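Local coordinates for histidinol-phosphate aminotransferase (Clostridium acetobutylicum, PDB 3FTB), which probably acts as a pyridoxal 5'-phosphate-dependent transaminase of the class I and II family, likely of histidinol phosphate in histidine biosynthesis, at residues P220-G225 with C249-A254; N85-I90 with F208-M213; K277-E282 with F339-E344; L29-N34 with K345-F350. All coordinates share one frame; numbering follows the deposited sequence.

From the N terminus, contact 4 opens at 29-34 and stays open for most of the chain, closing at 345-350, so the other three are nested inside it and none cross. Contact 2 (85-90 with 208-213) closes first, setting helix 87-95 against strand 207-212 of the seven-stranded sheet. Contact 1 (220-225 with 249-254) follows in series, joining the loop before strand 225-229 to helix 249-257. Contacts 1 and 2 share one phosphate ion and reach the second subunit. Contact 3 (277-282 with 339-344) closes next, about 9 Å from contact 4, centre to centre; together they tie both chain ends and helix 262-285 to the five-stranded sheet.

Contact 1 of 4, residues P220-G225 with C249-A254; sequences PGIRFG and CFAEMA. With PO4 (phosphate ion), chain E.
The loop leading into strand 225-229 carries an arginine of what is probably the cofactor-phosphate site of a fold-type I aminotransferase, here holding a phosphate ion, and it leans on helix 249-257 from the side away from that ion. Ile222 gives the loop's largest share of the contact: its CD1 reaches along the helix to Ala254 CB at 3.6 Å, while CG1 lies against the backbone at Ala251. Its chi1 of -133° is well off a staggered position. Ala251 CB in turn lies against the loop, 3.6 Å from Ile222 O and 4.2 Å from Phe224 CB. Arg223 follows with positive phi (67°) and sends its chain, bent at chi2 and chi3, away from the helix to the ion. Its NH2 donates to O1 of the phosphate at 2.8 Å, with O1 in the guanidinium plane at its edge, and a weak bond from NE to Pro220 O (3.4 Å) may help to hold the group's rotation. The Phe250 ring stacks on Phe250 of the second subunit. Phe44 of helix 42-45 touches Ile222 and Ala254, and Phe224 is packed by Leu66 and Ile70 of helix 64-74.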
loop_
_atom_site.group_PDB
_atom_site.type_symbol
_atom_site.label_atom_id
_atom_site.label_comp_id
_atom_site.label_asym_id
_atom_site.label_seq_id
_atom_site.Cartn_x
_atom_site.Cartn_y
_atom_site.Cartn_z
ATOM N N PRO A 220 -0.491 3.708 -13.285
ATOM C CA PRO A 220 -0.206 4.301 -11.965
ATOM C C PRO A 220 -1.240 4.005 -10.861
ATOM O O PRO A 220 -0.864 3.937 -9.688
ATOM C CB PRO A 220 -0.152 5.811 -12.261
ATOM C CG PRO A 220 -0.874 5.972 -13.566
ATOM C CD PRO A 220 -0.514 4.743 -14.336
ATOM N N GLY A 221 -2.509 3.826 -11.221
ATOM C CA GLY A 221 -3.553 3.612 -10.229
ATOM C C GLY A 221 -3.508 2.249 -9.554
ATOM O O GLY A 221 -4.268 1.969 -8.614
ATOM N N ILE A 222 -2.609 1.397 -10.032
ATOM C CA ILE A 222 -2.504 0.037 -9.517
ATOM C C ILE A 222 -1.520 -0.002 -8.343
ATOM O O ILE A 222 -1.620 -0.853 -7.451
ATOM C CB ILE A 222 -2.096 -0.946 -10.644
ATOM C CG1 ILE A 222 -2.976 -2.195 -10.618
ATOM C CG2 ILE A 222 -0.594 -1.265 -10.601
ATOM C CD1 ILE A 222 -2.929 -2.973 -11.903
ATOM N N ARG A 223 -0.584 0.947 -8.350
ATOM C CA ARG A 223 0.365 1.139 -7.255
ATOM C C ARG A 223 1.322 -0.041 -7.144
ATOM O O ARG A 223 1.172 -0.891 -6.264
ATOM C CB ARG A 223 -0.376 1.357 -5.928
ATOM C CG ARG A 223 -1.490 2.403 -5.994
ATOM C CD ARG A 223 -1.030 3.805 -5.603
ATOM N NE ARG A 223 0.022 4.353 -6.458
ATOM C CZ ARG A 223 1.277 4.552 -6.063
ATOM N NH1 ARG A 223 1.645 4.244 -4.827
ATOM N NH2 ARG A 223 2.169 5.059 -6.893
ATOM N N PHE A 224 2.301 -0.107 -8.042
ATOM C CA PHE A 224 3.264 -1.205 -7.996
ATOM C C PHE A 224 4.673 -0.886 -8.506
ATOM O O PHE A 224 4.862 -0.552 -9.670
ATOM C CB PHE A 224 2.729 -2.457 -8.704
ATOM C CG PHE A 224 3.680 -3.612 -8.634
ATOM C CD1 PHE A 224 3.907 -4.253 -7.436
ATOM C CD2 PHE A 224 4.401 -4.003 -9.742
ATOM C CE1 PHE A 224 4.813 -5.283 -7.352
ATOM C CE2 PHE A 224 5.299 -5.025 -9.661
ATOM C CZ PHE A 224 5.507 -5.668 -8.465
ATOM N N GLY A 225 5.653 -1.003 -7.615
ATOM C CA GLY A 225 7.057 -0.893 -7.977
ATOM C C GLY A 225 7.860 -1.976 -7.281
ATOM O O GLY A 225 7.366 -2.590 -6.343
ATOM N N CYS A 249 -4.535 -7.242 -5.037
ATOM C CA CYS A 249 -4.626 -8.362 -5.975
ATOM C C CYS A 249 -4.532 -7.998 -7.468
ATOM O O CYS A 249 -4.019 -8.788 -8.269
ATOM C CB CYS A 249 -5.881 -9.209 -5.697
ATOM S SG CYS A 249 -7.493 -8.456 -6.086
ATOM N N PHE A 250 -5.027 -6.824 -7.848
ATOM C CA PHE A 250 -4.950 -6.388 -9.245
ATOM C C PHE A 250 -3.507 -6.057 -9.616
ATOM O O PHE A 250 -3.015 -6.439 -10.685
ATOM C CB PHE A 250 -5.859 -5.182 -9.489
ATOM C CG PHE A 250 -7.321 -5.491 -9.340
ATOM C CD1 PHE A 250 -8.006 -6.161 -10.343
ATOM C CD2 PHE A 250 -8.014 -5.115 -8.196
ATOM C CE1 PHE A 250 -9.356 -6.446 -10.203
ATOM C CE2 PHE A 250 -9.361 -5.403 -8.057
ATOM C CZ PHE A 250 -10.030 -6.072 -9.061
ATOM N N ALA A 251 -2.834 -5.345 -8.717
ATOM C CA ALA A 251 -1.418 -5.062 -8.869
ATOM C C ALA A 251 -0.694 -6.371 -9.124
ATOM O O ALA A 251 0.080 -6.487 -10.073
ATOM C CB ALA A 251 -0.874 -4.388 -7.615
ATOM N N GLU A 252 -0.960 -7.362 -8.278
ATOM C CA GLU A 252 -0.381 -8.689 -8.444
ATOM C C GLU A 252 -0.717 -9.264 -9.812
ATOM O O GLU A 252 0.156 -9.807 -10.490
ATOM C CB GLU A 252 -0.882 -9.621 -7.347
ATOM C CG GLU A 252 -0.290 -10.998 -7.376
ATOM C CD GLU A 252 -0.854 -11.879 -6.280
ATOM O OE1 GLU A 252 -2.088 -11.860 -6.079
ATOM O OE2 GLU A 252 -0.068 -12.586 -5.616
ATOM N N MET A 253 -1.982 -9.135 -10.217
ATOM C CA MET A 253 -2.421 -9.654 -11.509
ATOM C C MET A 253 -1.689 -8.991 -12.672
ATOM O O MET A 253 -1.358 -9.652 -13.659
ATOM C CB MET A 253 -3.936 -9.518 -11.689
ATOM C CG MET A 253 -4.425 -10.083 -13.021
ATOM S SD MET A 253 -4.400 -8.902 -14.396
ATOM C CE MET A 253 -5.930 -8.040 -14.017
ATOM N N ALA A 254 -1.438 -7.687 -12.555
ATOM C CA ALA A 254 -0.713 -6.963 -13.595
ATOM C C ALA A 254 0.727 -7.434 -13.701
ATOM O O ALA A 254 1.187 -7.797 -14.776
ATOM C CB ALA A 254 -0.763 -5.460 -13.354
HETATM P P PO4 E . 5.142 5.373 -8.327
HETATM O O1 PO4 E . 4.957 5.177 -6.844
HETATM O O2 PO4 E . 5.722 4.134 -8.942
HETATM O O3 PO4 E . 3.821 5.635 -9.003
HETATM O O4 PO4 E . 6.100 6.517 -8.537
#

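Contact 2 of 4, residues N85-I90 with F208-M213; sequences NGASEI and FIIRAM. With PO4 (phosphate ion), chain E; PO4 (phosphate ion), chain G.
Ile90 forms the tight end of this helix-on-sheet contact. With CG1 beside its backbone N, its CG2 branch points at strand 207-212 and touches two neighbouring side chains there: it meets the edge of the Phe208 ring, in its plane, at CE2 (3.6 Å), and it lies 3.7 Å from Ile210 CG1. Ile90 and Phe208 cross at about a right angle, whereas Ile90 and Ile210 run past one another in opposite directions. One turn earlier the packing thins to single methyls, Ala87 CB standing 3.8 Å from Ala212 CB and 4.1 Å from Ile210 CG2. Here the helix start is partly exposed and polar. Ala87 N gives its hydrogen to O2 of a phosphate ion at 2.9 Å, and Ser88 N bonds O1 at 3.0 Å. Ser88 OG, turned beside its own backbone N (chi1 -49°), reaches the same O1 at a very short 2.4 Å. Gly86 CA passes close to O1 of the ion, with backbone angles that call for glycine. On the other side of the strand, Arg211 NE forms a salt bridge with Glu184, and NH2 donates to O4 of a second phosphate ion at 2.5 Å. An anion held at a helix N terminus, with Thr214 and Arg223 also bonding it, is characteristic of the cofactor-phosphate cup of fold-type I aminotransferases, probably the role of this site.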
loop_
_atom_site.group_PDB
_atom_site.type_symbol
_atom_site.label_atom_id
_atom_site.label_comp_id
_atom_site.label_asym_id
_atom_site.label_seq_id
_atom_site.Cartn_x
_atom_site.Cartn_y
_atom_site.Cartn_z
ATOM N N ASN A 85 3.871 -0.825 -2.737
ATOM C CA ASN A 85 2.694 -0.095 -3.158
ATOM C C ASN A 85 3.187 1.126 -3.939
ATOM O O ASN A 85 3.200 2.245 -3.423
ATOM C CB ASN A 85 1.891 0.315 -1.920
ATOM C CG ASN A 85 0.452 0.682 -2.236
ATOM O OD1 ASN A 85 -0.223 0.018 -3.028
ATOM N ND2 ASN A 85 -0.032 1.735 -1.591
ATOM N N GLY A 86 3.613 0.892 -5.182
ATOM C CA GLY A 86 4.249 1.907 -6.005
ATOM C C GLY A 86 5.765 1.868 -5.839
ATOM O O GLY A 86 6.267 1.307 -4.867
ATOM N N ALA A 87 6.511 2.452 -6.774
ATOM C CA ALA A 87 7.956 2.612 -6.570
ATOM C C ALA A 87 8.243 3.540 -5.381
ATOM O O ALA A 87 9.290 3.442 -4.731
ATOM C CB ALA A 87 8.634 3.140 -7.828
ATOM N N SER A 88 7.300 4.437 -5.104
ATOM C CA SER A 88 7.435 5.399 -4.017
ATOM C C SER A 88 7.886 4.739 -2.730
ATOM O O SER A 88 8.743 5.258 -2.020
ATOM C CB SER A 88 6.101 6.096 -3.762
ATOM O OG SER A 88 5.537 6.566 -4.968
ATOM N N GLU A 89 7.286 3.597 -2.426
ATOM C CA GLU A 89 7.525 2.932 -1.155
ATOM C C GLU A 89 8.989 2.510 -1.062
ATOM O O GLU A 89 9.610 2.575 0.002
ATOM C CB GLU A 89 6.579 1.726 -0.994
ATOM C CG GLU A 89 6.396 1.233 0.452
ATOM C CD GLU A 89 5.554 -0.053 0.582
ATOM O OE1 GLU A 89 4.879 -0.440 -0.392
ATOM O OE2 GLU A 89 5.560 -0.681 1.668
ATOM N N ILE A 90 9.540 2.106 -2.200
ATOM C CA ILE A 90 10.878 1.535 -2.247
ATOM C C ILE A 90 11.959 2.611 -2.171
ATOM O O ILE A 90 12.980 2.423 -1.502
ATOM C CB ILE A 90 11.046 0.677 -3.505
ATOM C CG1 ILE A 90 9.957 -0.393 -3.540
ATOM C CG2 ILE A 90 12.439 0.045 -3.567
ATOM C CD1 ILE A 90 9.696 -0.901 -4.909
ATOM N N PHE A 208 21.495 -1.545 -5.603
ATOM C CA PHE A 208 20.083 -1.751 -5.347
ATOM C C PHE A 208 19.305 -1.024 -6.445
ATOM O O PHE A 208 19.461 0.191 -6.625
ATOM C CB PHE A 208 19.706 -1.222 -3.969
ATOM C CG PHE A 208 18.259 -1.455 -3.605
ATOM C CD1 PHE A 208 17.859 -2.659 -3.057
ATOM C CD2 PHE A 208 17.306 -0.471 -3.810
ATOM C CE1 PHE A 208 16.542 -2.883 -2.721
ATOM C CE2 PHE A 208 15.980 -0.688 -3.475
ATOM C CZ PHE A 208 15.597 -1.901 -2.929
ATOM N N ILE A 209 18.498 -1.763 -7.204
ATOM C CA ILE A 209 17.758 -1.168 -8.326
ATOM C C ILE A 209 16.269 -1.039 -8.021
ATOM O O ILE A 209 15.672 -1.947 -7.435
ATOM C CB ILE A 209 17.917 -1.994 -9.635
ATOM C CG1 ILE A 209 19.385 -2.360 -9.897
ATOM C CG2 ILE A 209 17.311 -1.271 -10.806
ATOM C CD1 ILE A 209 20.299 -1.184 -10.024
ATOM N N ILE A 210 15.684 0.088 -8.423
ATOM C CA ILE A 210 14.254 0.317 -8.300
ATOM C C ILE A 210 13.589 0.326 -9.683
ATOM O O ILE A 210 13.946 1.125 -10.559
ATOM C CB ILE A 210 13.989 1.649 -7.587
ATOM C CG1 ILE A 210 14.604 1.623 -6.186
ATOM C CG2 ILE A 210 12.514 1.934 -7.507
ATOM C CD1 ILE A 210 14.365 2.893 -5.378
ATOM N N ARG A 211 12.655 -0.593 -9.900
ATOM C CA ARG A 211 11.867 -0.562 -11.122
ATOM C C ARG A 211 10.425 -0.189 -10.805
ATOM O O ARG A 211 10.035 -0.143 -9.646
ATOM C CB ARG A 211 11.891 -1.915 -11.815
ATOM C CG ARG A 211 13.247 -2.343 -12.312
ATOM C CD ARG A 211 13.688 -1.540 -13.485
ATOM N NE ARG A 211 14.836 -2.164 -14.132
ATOM C CZ ARG A 211 14.758 -2.834 -15.271
ATOM N NH1 ARG A 211 13.586 -2.955 -15.878
ATOM N NH2 ARG A 211 15.849 -3.372 -15.803
ATOM N N ALA A 212 9.633 0.062 -11.845
ATOM C CA ALA A 212 8.220 0.379 -11.680
ATOM C C ALA A 212 7.423 0.003 -12.919
ATOM O O ALA A 212 7.952 0.006 -14.033
ATOM C CB ALA A 212 8.040 1.851 -11.372
ATOM N N MET A 213 6.151 -0.322 -12.709
ATOM C CA MET A 213 5.224 -0.613 -13.797
ATOM C C MET A 213 4.344 0.604 -14.028
ATOM O O MET A 213 3.430 0.583 -14.852
ATOM C CB MET A 213 4.331 -1.799 -13.434
ATOM C CG MET A 213 5.032 -3.163 -13.347
ATOM S SD MET A 213 3.824 -4.514 -13.301
ATOM C CE MET A 213 3.224 -4.464 -15.000
HETATM P P PO4 E . 5.142 5.373 -8.327
HETATM O O1 PO4 E . 4.957 5.177 -6.844
HETATM O O2 PO4 E . 5.722 4.134 -8.942
HETATM O O3 PO4 E . 3.821 5.635 -9.003
HETATM O O4 PO4 E . 6.100 6.517 -8.537
HETATM P P PO4 G . 14.455 -5.032 -18.556
HETATM O O1 PO4 G . 13.357 -4.309 -17.816
HETATM O O2 PO4 G . 14.150 -6.514 -18.575
HETATM O O3 PO4 G . 14.537 -4.491 -19.969
HETATM O O4 PO4 G . 15.797 -4.830 -17.886
#

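Contact 3 of 4, residues K277-E282 with F339-E344; sequences KRFIEE and FAIKDE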
loop_
_atom_site.group_PDB
_atom_site.type_symbol
_atom_site.label_atom_id
_atom_site.label_comp_id
_atom_site.label_asym_id
_atom_site.label_seq_id
_atom_site.Cartn_x
_atom_site.Cartn_y
_atom_site.Cartn_z
ATOM N N LYS A 277 12.573 10.982 -31.433
ATOM C CA LYS A 277 13.517 11.546 -32.393
ATOM C C LYS A 277 12.929 12.743 -33.137
ATOM O O LYS A 277 13.612 13.745 -33.345
ATOM C CB LYS A 277 13.982 10.475 -33.390
ATOM C CG LYS A 277 15.169 10.889 -34.244
ATOM C CD LYS A 277 15.609 9.756 -35.158
ATOM C CE LYS A 277 16.646 10.237 -36.168
ATOM N NZ LYS A 277 16.096 11.277 -37.085
ATOM N N ARG A 278 11.662 12.634 -33.527
ATOM C CA ARG A 278 10.984 13.709 -34.242
ATOM C C ARG A 278 10.695 14.879 -33.312
ATOM O O ARG A 278 11.026 16.026 -33.608
ATOM C CB ARG A 278 9.669 13.208 -34.850
ATOM C CG ARG A 278 9.019 14.185 -35.822
ATOM C CD ARG A 278 7.584 13.789 -36.137
ATOM N NE ARG A 278 6.702 14.005 -34.994
ATOM C CZ ARG A 278 5.779 14.960 -34.926
ATOM N NH1 ARG A 278 5.612 15.793 -35.942
ATOM N NH2 ARG A 278 5.018 15.082 -33.843
ATOM N N PHE A 279 10.059 14.575 -32.188
ATOM C CA PHE A 279 9.707 15.581 -31.196
ATOM C C PHE A 279 10.880 16.544 -30.953
ATOM O O PHE A 279 10.712 17.770 -30.951
ATOM C CB PHE A 279 9.272 14.895 -29.886
ATOM C CG PHE A 279 8.579 15.814 -28.921
ATOM C CD1 PHE A 279 7.385 16.434 -29.266
ATOM C CD2 PHE A 279 9.125 16.073 -27.677
ATOM C CE1 PHE A 279 6.753 17.276 -28.387
ATOM C CE2 PHE A 279 8.493 16.925 -26.797
ATOM C CZ PHE A 279 7.303 17.527 -27.157
ATOM N N ILE A 280 12.071 15.983 -30.775
ATOM C CA ILE A 280 13.253 16.776 -30.468
ATOM C C ILE A 280 13.706 17.639 -31.653
ATOM O O ILE A 280 14.315 18.697 -31.460
ATOM C CB ILE A 280 14.421 15.885 -29.997
ATOM C CG1 ILE A 280 14.339 15.617 -28.485
ATOM C CG2 ILE A 280 15.757 16.538 -30.328
ATOM C CD1 ILE A 280 12.988 15.117 -27.984
ATOM N N GLU A 281 13.418 17.198 -32.876
ATOM C CA GLU A 281 13.793 17.987 -34.055
ATOM C C GLU A 281 12.836 19.150 -34.201
ATOM O O GLU A 281 13.247 20.273 -34.500
ATOM C CB GLU A 281 13.822 17.132 -35.325
ATOM C CG GLU A 281 15.077 16.260 -35.433
ATOM C CD GLU A 281 14.921 15.104 -36.402
ATOM O OE1 GLU A 281 13.762 14.708 -36.658
ATOM O OE2 GLU A 281 15.951 14.588 -36.901
ATOM N N GLU A 282 11.556 18.883 -33.969
ATOM C CA GLU A 282 10.558 19.940 -33.944
ATOM C C GLU A 282 10.821 20.975 -32.835
ATOM O O GLU A 282 10.667 22.180 -33.064
ATOM C CB GLU A 282 9.166 19.334 -33.807
ATOM C CG GLU A 282 8.846 18.357 -34.912
ATOM C CD GLU A 282 9.086 18.961 -36.272
ATOM O OE1 GLU A 282 9.949 18.438 -37.009
ATOM O OE2 GLU A 282 8.427 19.974 -36.594
ATOM N N PHE A 339 9.073 18.773 -20.725
ATOM C CA PHE A 339 7.913 18.375 -21.514
ATOM C C PHE A 339 7.837 16.854 -21.597
ATOM O O PHE A 339 8.855 16.174 -21.751
ATOM C CB PHE A 339 7.979 18.941 -22.944
ATOM C CG PHE A 339 8.138 20.444 -23.019
ATOM C CD1 PHE A 339 7.768 21.269 -21.950
ATOM C CD2 PHE A 339 8.630 21.040 -24.183
ATOM C CE1 PHE A 339 7.907 22.660 -22.033
ATOM C CE2 PHE A 339 8.768 22.430 -24.273
ATOM C CZ PHE A 339 8.397 23.234 -23.188
ATOM N N ALA A 340 6.628 16.319 -21.523
ATOM C CA ALA A 340 6.446 14.894 -21.755
ATOM C C ALA A 340 6.534 14.615 -23.250
ATOM O O ALA A 340 6.376 15.515 -24.066
ATOM C CB ALA A 340 5.113 14.418 -21.197
ATOM N N ILE A 341 6.813 13.369 -23.600
ATOM C CA ILE A 341 6.795 12.944 -24.991
ATOM C C ILE A 341 5.705 11.892 -25.110
ATOM O O ILE A 341 5.816 10.816 -24.526
ATOM C CB ILE A 341 8.175 12.384 -25.448
ATOM C CG1 ILE A 341 9.249 13.464 -25.305
ATOM C CG2 ILE A 341 8.117 11.882 -26.893
ATOM C CD1 ILE A 341 10.601 13.056 -25.821
ATOM N N LYS A 342 4.639 12.234 -25.831
ATOM C CA LYS A 342 3.492 11.352 -26.002
ATOM C C LYS A 342 3.458 10.836 -27.424
ATOM O O LYS A 342 4.493 10.732 -28.081
ATOM C CB LYS A 342 2.200 12.112 -25.704
ATOM C CG LYS A 342 2.236 12.824 -24.371
ATOM C CD LYS A 342 1.014 13.680 -24.145
ATOM C CE LYS A 342 1.010 14.238 -22.732
ATOM N NZ LYS A 342 0.722 13.181 -21.730
ATOM N N ASP A 343 2.254 10.523 -27.895
ATOM C CA ASP A 343 2.039 10.117 -29.278
ATOM C C ASP A 343 2.073 11.324 -30.236
ATOM O O ASP A 343 1.816 12.465 -29.841
ATOM C CB ASP A 343 0.706 9.387 -29.393
ATOM C CG ASP A 343 -0.450 10.189 -28.815
ATOM O OD1 ASP A 343 -1.278 10.692 -29.601
ATOM O OD2 ASP A 343 -0.534 10.324 -27.576
ATOM N N GLU A 344 2.394 11.054 -31.499
ATOM C CA GLU A 344 2.541 12.085 -32.525
ATOM C C GLU A 344 1.391 13.105 -32.579
ATOM O O GLU A 344 1.616 14.306 -32.740
ATOM C CB GLU A 344 2.750 11.414 -33.893
ATOM C CG GLU A 344 3.123 12.367 -35.038
ATOM C CD GLU A 344 4.079 11.732 -36.054
ATOM O OE1 GLU A 344 4.588 10.622 -35.788
ATOM O OE2 GLU A 344 4.335 12.342 -37.114
#
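Helix 262-285 covers a face of the five-stranded sheet of the smaller, C-terminal part of this aminotransferase, meeting the end of strand 336-340 and the turn into helix 344-359. At the outer end, Arg278 and Glu344 cross at about a right angle with their flat groups stacked, the guanidinium and carboxylate planes 11° apart. Glu344 OE2 lies 3.6 Å from Arg278 NE, above the guanidinium plane, so the salt bridge is one of charges alone. NH2 instead forms a salt bridge with Glu275 and hydrogen-bonds Thr348 OG1. Deeper in, Phe279, its CG anti to the backbone N (chi1 -166°), crosses Ile341 obliquely and brings CD2 to 3.5 Å from Ile341 CG1. The ring's CE2 also lies 4.4 Å from Phe339 CB, which stands at its edge. Ile341 CD1 meets Ile280 CD1 at 3.8 Å. Buried by the contact and without a hydrogen-bond partner in the model, Ala340 O lies 3.7 Å from Phe279 CE2.

Contact 4 of 4, residues L29-N34 with K345-F350; sequences LDYSSN and KKNTKF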
loop_
_atom_site.group_PDB
_atom_site.type_symbol
_atom_site.label_atom_id
_atom_site.label_comp_id
_atom_site.label_asym_id
_atom_site.label_seq_id
_atom_site.Cartn_x
_atom_site.Cartn_y
_atom_site.Cartn_z
ATOM N N LEU A 29 -4.240 18.575 -22.270
ATOM C CA LEU A 29 -2.999 17.820 -22.443
ATOM C C LEU A 29 -2.038 18.094 -21.285
ATOM O O LEU A 29 -1.574 19.232 -21.125
ATOM C CB LEU A 29 -2.314 18.227 -23.749
ATOM C CG LEU A 29 -2.583 17.383 -24.991
ATOM C CD1 LEU A 29 -4.039 16.997 -25.072
ATOM C CD2 LEU A 29 -2.149 18.143 -26.236
ATOM N N ASP A 30 -1.737 17.070 -20.484
ATOM C CA ASP A 30 -0.770 17.222 -19.393
ATOM C C ASP A 30 0.643 16.789 -19.811
ATOM O O ASP A 30 0.952 15.597 -19.866
ATOM C CB ASP A 30 -1.218 16.478 -18.123
ATOM C CG ASP A 30 -0.512 16.987 -16.856
ATOM O OD1 ASP A 30 -1.019 16.723 -15.744
ATOM O OD2 ASP A 30 0.543 17.655 -16.966
ATOM N N TYR A 31 1.486 17.781 -20.103
ATOM C CA TYR A 31 2.871 17.558 -20.494
ATOM C C TYR A 31 3.813 17.595 -19.290
ATOM O O TYR A 31 5.038 17.503 -19.433
ATOM C CB TYR A 31 3.284 18.543 -21.600
ATOM C CG TYR A 31 2.886 18.006 -22.949
ATOM C CD1 TYR A 31 3.821 17.405 -23.786
ATOM C CD2 TYR A 31 1.564 18.031 -23.358
ATOM C CE1 TYR A 31 3.446 16.873 -25.011
ATOM C CE2 TYR A 31 1.179 17.508 -24.580
ATOM C CZ TYR A 31 2.121 16.928 -25.400
ATOM O OH TYR A 31 1.731 16.408 -26.610
ATOM N N SER A 32 3.226 17.723 -18.101
ATOM C CA SER A 32 3.960 17.463 -16.873
ATOM C C SER A 32 3.803 15.982 -16.435
ATOM O O SER A 32 4.512 15.500 -15.536
ATOM C CB SER A 32 3.561 18.456 -15.772
ATOM O OG SER A 32 2.298 18.152 -15.210
ATOM N N SER A 33 2.904 15.257 -17.102
ATOM C CA SER A 33 2.729 13.830 -16.847
ATOM C C SER A 33 3.469 12.932 -17.851
ATOM O O SER A 33 3.321 13.070 -19.070
ATOM C CB SER A 33 1.244 13.485 -16.844
ATOM O OG SER A 33 1.057 12.114 -17.142
ATOM N N ASN A 34 4.263 12.002 -17.332
ATOM C CA ASN A 34 5.041 11.107 -18.183
ATOM C C ASN A 34 4.572 9.656 -18.104
ATOM O O ASN A 34 5.358 8.748 -17.855
ATOM C CB ASN A 34 6.527 11.181 -17.830
ATOM C CG ASN A 34 7.030 12.608 -17.666
ATOM O OD1 ASN A 34 7.811 12.888 -16.762
ATOM N ND2 ASN A 34 6.599 13.508 -18.541
ATOM N N LYS A 345 0.160 12.630 -32.444
ATOM C CA LYS A 345 -1.004 13.510 -32.557
ATOM C C LYS A 345 -1.064 14.575 -31.457
ATOM O O LYS A 345 -1.223 15.762 -31.740
ATOM C CB LYS A 345 -2.292 12.691 -32.549
ATOM C CG LYS A 345 -3.489 13.411 -33.150
ATOM C CD LYS A 345 -4.778 12.634 -32.910
ATOM C CE LYS A 345 -5.827 12.936 -33.973
ATOM N NZ LYS A 345 -5.511 12.242 -35.259
ATOM N N LYS A 346 -0.952 14.147 -30.202
ATOM C CA LYS A 346 -0.902 15.083 -29.079
ATOM C C LYS A 346 0.326 15.998 -29.150
ATOM O O LYS A 346 0.260 17.179 -28.798
ATOM C CB LYS A 346 -0.922 14.332 -27.738
ATOM C CG LYS A 346 -2.235 13.604 -27.448
ATOM C CD LYS A 346 -2.379 13.280 -25.964
ATOM C CE LYS A 346 -3.539 12.341 -25.709
ATOM N NZ LYS A 346 -3.318 11.044 -26.401
ATOM N N ASN A 347 1.442 15.431 -29.609
ATOM C CA ASN A 347 2.708 16.140 -29.725
ATOM C C ASN A 347 2.674 17.259 -30.771
ATOM O O ASN A 347 3.200 18.352 -30.552
ATOM C CB ASN A 347 3.829 15.146 -30.050
ATOM C CG ASN A 347 4.370 14.445 -28.813
ATOM O OD1 ASN A 347 3.916 14.692 -27.688
ATOM N ND2 ASN A 347 5.352 13.573 -29.012
ATOM N N THR A 348 2.067 16.979 -31.917
ATOM C CA THR A 348 1.962 17.987 -32.959
ATOM C C THR A 348 1.055 19.116 -32.476
ATOM O O THR A 348 1.310 20.289 -32.729
ATOM C CB THR A 348 1.426 17.385 -34.266
ATOM O OG1 THR A 348 2.359 16.415 -34.766
ATOM C CG2 THR A 348 1.217 18.476 -35.311
ATOM N N LYS A 349 0.002 18.752 -31.754
ATOM C CA LYS A 349 -0.888 19.743 -31.163
ATOM C C LYS A 349 -0.101 20.608 -30.183
ATOM O O LYS A 349 -0.135 21.838 -30.246
ATOM C CB LYS A 349 -2.042 19.051 -30.439
ATOM C CG LYS A 349 -3.262 19.932 -30.254
ATOM C CD LYS A 349 -4.187 19.388 -29.184
ATOM C CE LYS A 349 -5.521 20.122 -29.193
ATOM N NZ LYS A 349 -6.194 20.080 -30.530
ATOM N N PHE A 350 0.607 19.947 -29.273
ATOM C CA PHE A 350 1.494 20.613 -28.320
ATOM C C PHE A 350 2.425 21.658 -28.967
ATOM O O PHE A 350 2.483 22.818 -28.532
ATOM C CB PHE A 350 2.328 19.556 -27.585
ATOM C CG PHE A 350 3.342 20.136 -26.652
ATOM C CD1 PHE A 350 2.949 20.692 -25.437
ATOM C CD2 PHE A 350 4.692 20.136 -26.988
ATOM C CE1 PHE A 350 3.881 21.235 -24.569
ATOM C CE2 PHE A 350 5.636 20.679 -26.124
ATOM C CZ PHE A 350 5.226 21.231 -24.912
#
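Tyr31 lies flat on Phe350, a face-to-face stack with centroids 4.0 Å apart and planes 16° apart; Phe350 CD1 sits over the centre of the tyrosine ring. Phe350 CB touches Tyr31 CZ at 3.4 Å. The phenol oxygen ends between two acceptors, Tyr31 OH being 2.7 Å from Lys346 O and 3.0 Å from Asn347 OD1, and its single proton could serve either. Beside it, Leu29 CD2 rests 3.6 Å from Lys346 O and 3.8 Å from Lys349 CD. A second shell sets these groups. Lys346 O also accepts the helical bond from Phe350 N, and Asn347 is held through OD1 by Lys342 N and through ND2 by Glu275. Lys342 makes a cation-pi contact with the tyrosine's opposite face, while Phe339 meets Phe350 edge-to-face. An Asx turn at Asp30, with OD2 accepting from Ser32 N, follows strand 29-30. This marginal strand, parallel to 321-325, and helix 344-359 packed on its sheet belong to the small C-terminal domain typical of fold-type I aminotransferases.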